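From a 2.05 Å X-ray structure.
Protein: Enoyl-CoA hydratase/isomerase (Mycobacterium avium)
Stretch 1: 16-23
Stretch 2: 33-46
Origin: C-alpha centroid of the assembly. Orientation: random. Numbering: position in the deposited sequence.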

# COMPACT_ATOMS: atom_id res chain seq x y z
N VAL B 16 -20.29 -30.00 4.07
CA VAL B 16 -19.94 -29.25 2.86
C VAL B 16 -20.33 -30.02 1.61
O VAL B 16 -20.00 -31.21 1.48
CB VAL B 16 -18.40 -28.96 2.78
CG1 VAL B 16 -18.04 -28.28 1.45
CG2 VAL B 16 -17.92 -28.13 3.99
N LEU B 17 -20.99 -29.33 0.67
CA LEU B 17 -21.22 -29.89 -0.66
C LEU B 17 -20.08 -29.40 -1.55
O LEU B 17 -19.96 -28.19 -1.78
CB LEU B 17 -22.56 -29.44 -1.29
CG LEU B 17 -22.92 -30.01 -2.66
CD1 LEU B 17 -23.11 -31.54 -2.60
CD2 LEU B 17 -24.20 -29.37 -3.26
N ARG B 18 -19.26 -30.33 -2.05
CA ARG B 18 -18.18 -29.96 -2.98
C ARG B 18 -18.60 -30.14 -4.44
O ARG B 18 -18.87 -31.25 -4.90
CB ARG B 18 -16.88 -30.72 -2.71
CG ARG B 18 -16.42 -30.68 -1.28
CD ARG B 18 -15.23 -31.62 -1.04
NE ARG B 18 -14.50 -31.20 0.16
CZ ARG B 18 -13.39 -30.45 0.16
NH1 ARG B 18 -12.83 -30.06 -0.98
NH2 ARG B 18 -12.82 -30.13 1.31
N ILE B 19 -18.61 -29.03 -5.16
CA ILE B 19 -18.92 -29.05 -6.57
C ILE B 19 -17.61 -28.69 -7.26
O ILE B 19 -17.08 -27.60 -7.04
CB ILE B 19 -20.01 -28.01 -6.92
CG1 ILE B 19 -21.28 -28.24 -6.06
CG2 ILE B 19 -20.26 -28.03 -8.43
CD1 ILE B 19 -22.57 -27.59 -6.58
N ARG B 20 -17.09 -29.63 -8.05
CA ARG B 20 -15.87 -29.42 -8.82
C ARG B 20 -16.23 -29.39 -10.29
O ARG B 20 -16.87 -30.31 -10.80
CB ARG B 20 -14.80 -30.50 -8.55
N LEU B 21 -15.83 -28.30 -10.96
CA LEU B 21 -15.89 -28.22 -12.42
C LEU B 21 -14.84 -29.22 -12.89
O LEU B 21 -13.73 -29.24 -12.37
CB LEU B 21 -15.55 -26.81 -12.92
CG LEU B 21 -16.54 -25.67 -12.69
CD1 LEU B 21 -16.85 -25.45 -11.23
CD2 LEU B 21 -15.97 -24.38 -13.29
N ASP B 22 -15.21 -30.10 -13.81
CA ASP B 22 -14.39 -31.29 -14.09
C ASP B 22 -14.23 -31.53 -15.61
O ASP B 22 -14.46 -32.63 -16.11
CB ASP B 22 -15.01 -32.52 -13.40
CG ASP B 22 -14.02 -33.70 -13.22
OD1 ASP B 22 -12.79 -33.50 -13.02
OD2 ASP B 22 -14.49 -34.86 -13.23
N ARG B 23 -13.87 -30.48 -16.34
CA ARG B 23 -13.40 -30.66 -17.68
C ARG B 23 -11.98 -30.11 -17.75
O ARG B 23 -11.73 -29.16 -18.47
CB ARG B 23 -14.34 -29.99 -18.69
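Stretch 2 33-46: PMLEELSVHIRDAE

A helix laid along a β-strand can pack on it largely through apolar side chains, and this pair from an enoyl-CoA hydratase/isomerase is a compact example. Residues 16-21 form an extended strand; residues 33-46 are helical, part of a helix that begins earlier in the chain and continues later, and kinks where the N atoms of Ala 45 and Glu 46 lack the bond to the turn before. The two run antiparallel, with 174° between their N-to-C directions and 10.1 Å between their axes at closest approach. The register therefore reverses: the CA atoms of Leu 17 and Ala 45 lie 7.4 Å apart, and those of Ile 19 and His 41 lie 7.8 Å apart.

The strand's alternation selects the residues that meet the helix. Leu 17 and Ile 19 point toward it, whereas Arg 20 points away and Arg 18 is out of reach. Ile 19 is the most heavily covered residue, with 75 Å² buried by the helix. The branches of Ile 19 diverge: CG2 of Ile 19 meets Leu 38 CD1 at 3.5 Å, while its CD1 reaches His 41 CB at 3.8 Å and Ile 42 CD1 at 3.7 Å, so one side chain touches three helical residues. Ile 42 directs its CA-to-CB bond away, yet its end comes nearer and completes the contact.

Met 34, with 65 Å² covered, packs where the strand ends. All three chi angles of Met 34 are t, and the extended chain carries Met 34 CE to 4.0 Å from Leu 21 CB and 4.2 Å from Asp 22 N, where the strand has given way to loop. Toward the start of the strand, Leu 17 CD2 lies 3.8 Å from Ala 45 CB and 3.5 Å from His 41 O, a backbone atom.

No hydrogen bond links the modelled atoms of the two stretches. The imidazole of His 41 instead turns to its own helix, where His 41 NE2 donates to Glu 37 OE2 at 3.1 Å.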

# COMPACT_ATOMS: atom_id res chain seq x y z
N PRO B 33 -24.87 -27.86 -21.40
CA PRO B 33 -25.08 -29.00 -20.49
C PRO B 33 -24.36 -28.80 -19.16
O PRO B 33 -24.96 -28.99 -18.10
CB PRO B 33 -24.45 -30.19 -21.24
CG PRO B 33 -24.28 -29.75 -22.68
CD PRO B 33 -24.68 -28.29 -22.80
N MET B 34 -23.09 -28.40 -19.22
CA MET B 34 -22.27 -28.25 -18.02
C MET B 34 -22.87 -27.22 -17.06
O MET B 34 -22.92 -27.45 -15.84
CB MET B 34 -20.84 -27.89 -18.39
CG MET B 34 -19.87 -27.81 -17.25
SD MET B 34 -18.22 -27.73 -17.94
CE MET B 34 -17.19 -27.51 -16.48
N LEU B 35 -23.33 -26.10 -17.62
CA LEU B 35 -23.93 -25.03 -16.80
C LEU B 35 -25.24 -25.46 -16.15
O LEU B 35 -25.44 -25.22 -14.95
CB LEU B 35 -24.13 -23.75 -17.62
CG LEU B 35 -22.87 -23.02 -18.10
CD1 LEU B 35 -23.22 -21.91 -19.09
CD2 LEU B 35 -22.09 -22.47 -16.94
N GLU B 36 -26.11 -26.08 -16.93
CA GLU B 36 -27.40 -26.58 -16.43
C GLU B 36 -27.21 -27.60 -15.32
O GLU B 36 -27.92 -27.56 -14.32
CB GLU B 36 -28.25 -27.17 -17.55
CG GLU B 36 -29.25 -26.19 -18.14
CD GLU B 36 -30.04 -26.77 -19.31
OE1 GLU B 36 -30.32 -27.99 -19.32
OE2 GLU B 36 -30.39 -26.00 -20.24
N GLU B 37 -26.26 -28.50 -15.52
CA GLU B 37 -25.87 -29.46 -14.50
C GLU B 37 -25.44 -28.77 -13.19
O GLU B 37 -25.94 -29.09 -12.11
CB GLU B 37 -24.73 -30.35 -15.03
CG GLU B 37 -24.26 -31.43 -14.03
CD GLU B 37 -25.21 -32.61 -13.91
OE1 GLU B 37 -26.21 -32.65 -14.64
OE2 GLU B 37 -24.96 -33.51 -13.09
N LEU B 38 -24.53 -27.82 -13.31
CA LEU B 38 -24.04 -27.06 -12.19
C LEU B 38 -25.19 -26.44 -11.39
O LEU B 38 -25.24 -26.51 -10.15
CB LEU B 38 -23.10 -25.97 -12.72
CG LEU B 38 -22.35 -25.01 -11.80
CD1 LEU B 38 -21.67 -25.74 -10.67
CD2 LEU B 38 -21.32 -24.21 -12.60
N SER B 39 -26.11 -25.82 -12.12
CA SER B 39 -27.19 -25.03 -11.54
C SER B 39 -28.15 -25.84 -10.63
O SER B 39 -28.63 -25.31 -9.61
CB SER B 39 -27.97 -24.31 -12.66
OG SER B 39 -29.11 -23.64 -12.16
N VAL B 40 -28.43 -27.10 -10.98
CA VAL B 40 -29.37 -27.90 -10.20
C VAL B 40 -28.71 -28.38 -8.91
O VAL B 40 -29.35 -28.39 -7.84
CB VAL B 40 -29.99 -29.10 -10.97
CG1 VAL B 40 -30.90 -28.62 -12.12
CG2 VAL B 40 -28.92 -30.10 -11.44
N HIS B 41 -27.43 -28.77 -9.02
CA HIS B 41 -26.64 -29.12 -7.86
C HIS B 41 -26.54 -27.98 -6.87
O HIS B 41 -26.47 -28.22 -5.68
CB HIS B 41 -25.26 -29.62 -8.27
CG HIS B 41 -25.29 -31.01 -8.83
ND1 HIS B 41 -25.76 -32.09 -8.12
CD2 HIS B 41 -24.91 -31.49 -10.04
CE1 HIS B 41 -25.68 -33.17 -8.86
NE2 HIS B 41 -25.16 -32.84 -10.03
N ILE B 42 -26.58 -26.74 -7.36
CA ILE B 42 -26.59 -25.59 -6.45
C ILE B 42 -27.93 -25.42 -5.72
O ILE B 42 -27.97 -25.25 -4.50
CB ILE B 42 -26.27 -24.26 -7.15
CG1 ILE B 42 -24.98 -24.35 -7.96
CG2 ILE B 42 -26.25 -23.10 -6.13
CD1 ILE B 42 -23.76 -24.18 -7.18
N ARG B 43 -29.02 -25.46 -6.47
CA ARG B 43 -30.32 -25.22 -5.84
C ARG B 43 -30.73 -26.39 -4.96
O ARG B 43 -31.32 -26.18 -3.90
CB ARG B 43 -31.38 -24.85 -6.86
CG ARG B 43 -31.18 -23.46 -7.45
CD ARG B 43 -32.29 -23.10 -8.41
NE ARG B 43 -32.07 -23.67 -9.73
CZ ARG B 43 -33.04 -24.13 -10.52
NH1 ARG B 43 -34.30 -24.09 -10.10
NH2 ARG B 43 -32.76 -24.64 -11.71
N ASP B 44 -30.40 -27.61 -5.40
CA ASP B 44 -30.51 -28.83 -4.59
C ASP B 44 -29.74 -28.86 -3.25
O ASP B 44 -29.89 -29.82 -2.46
CB ASP B 44 -30.06 -30.03 -5.44
CG ASP B 44 -31.17 -30.56 -6.37
OD1 ASP B 44 -32.21 -29.90 -6.56
OD2 ASP B 44 -30.97 -31.66 -6.92
N ALA B 45 -28.88 -27.87 -3.00
CA ALA B 45 -28.21 -27.78 -1.71
C ALA B 45 -29.14 -27.11 -0.71
O ALA B 45 -29.01 -27.30 0.51
CB ALA B 45 -26.85 -27.01 -1.84
N GLU B 46 -30.12 -26.34 -1.22
CA GLU B 46 -31.13 -25.68 -0.37
C GLU B 46 -31.91 -26.75 0.36
O GLU B 46 -32.06 -26.69 1.59
CB GLU B 46 -32.08 -24.79 -1.18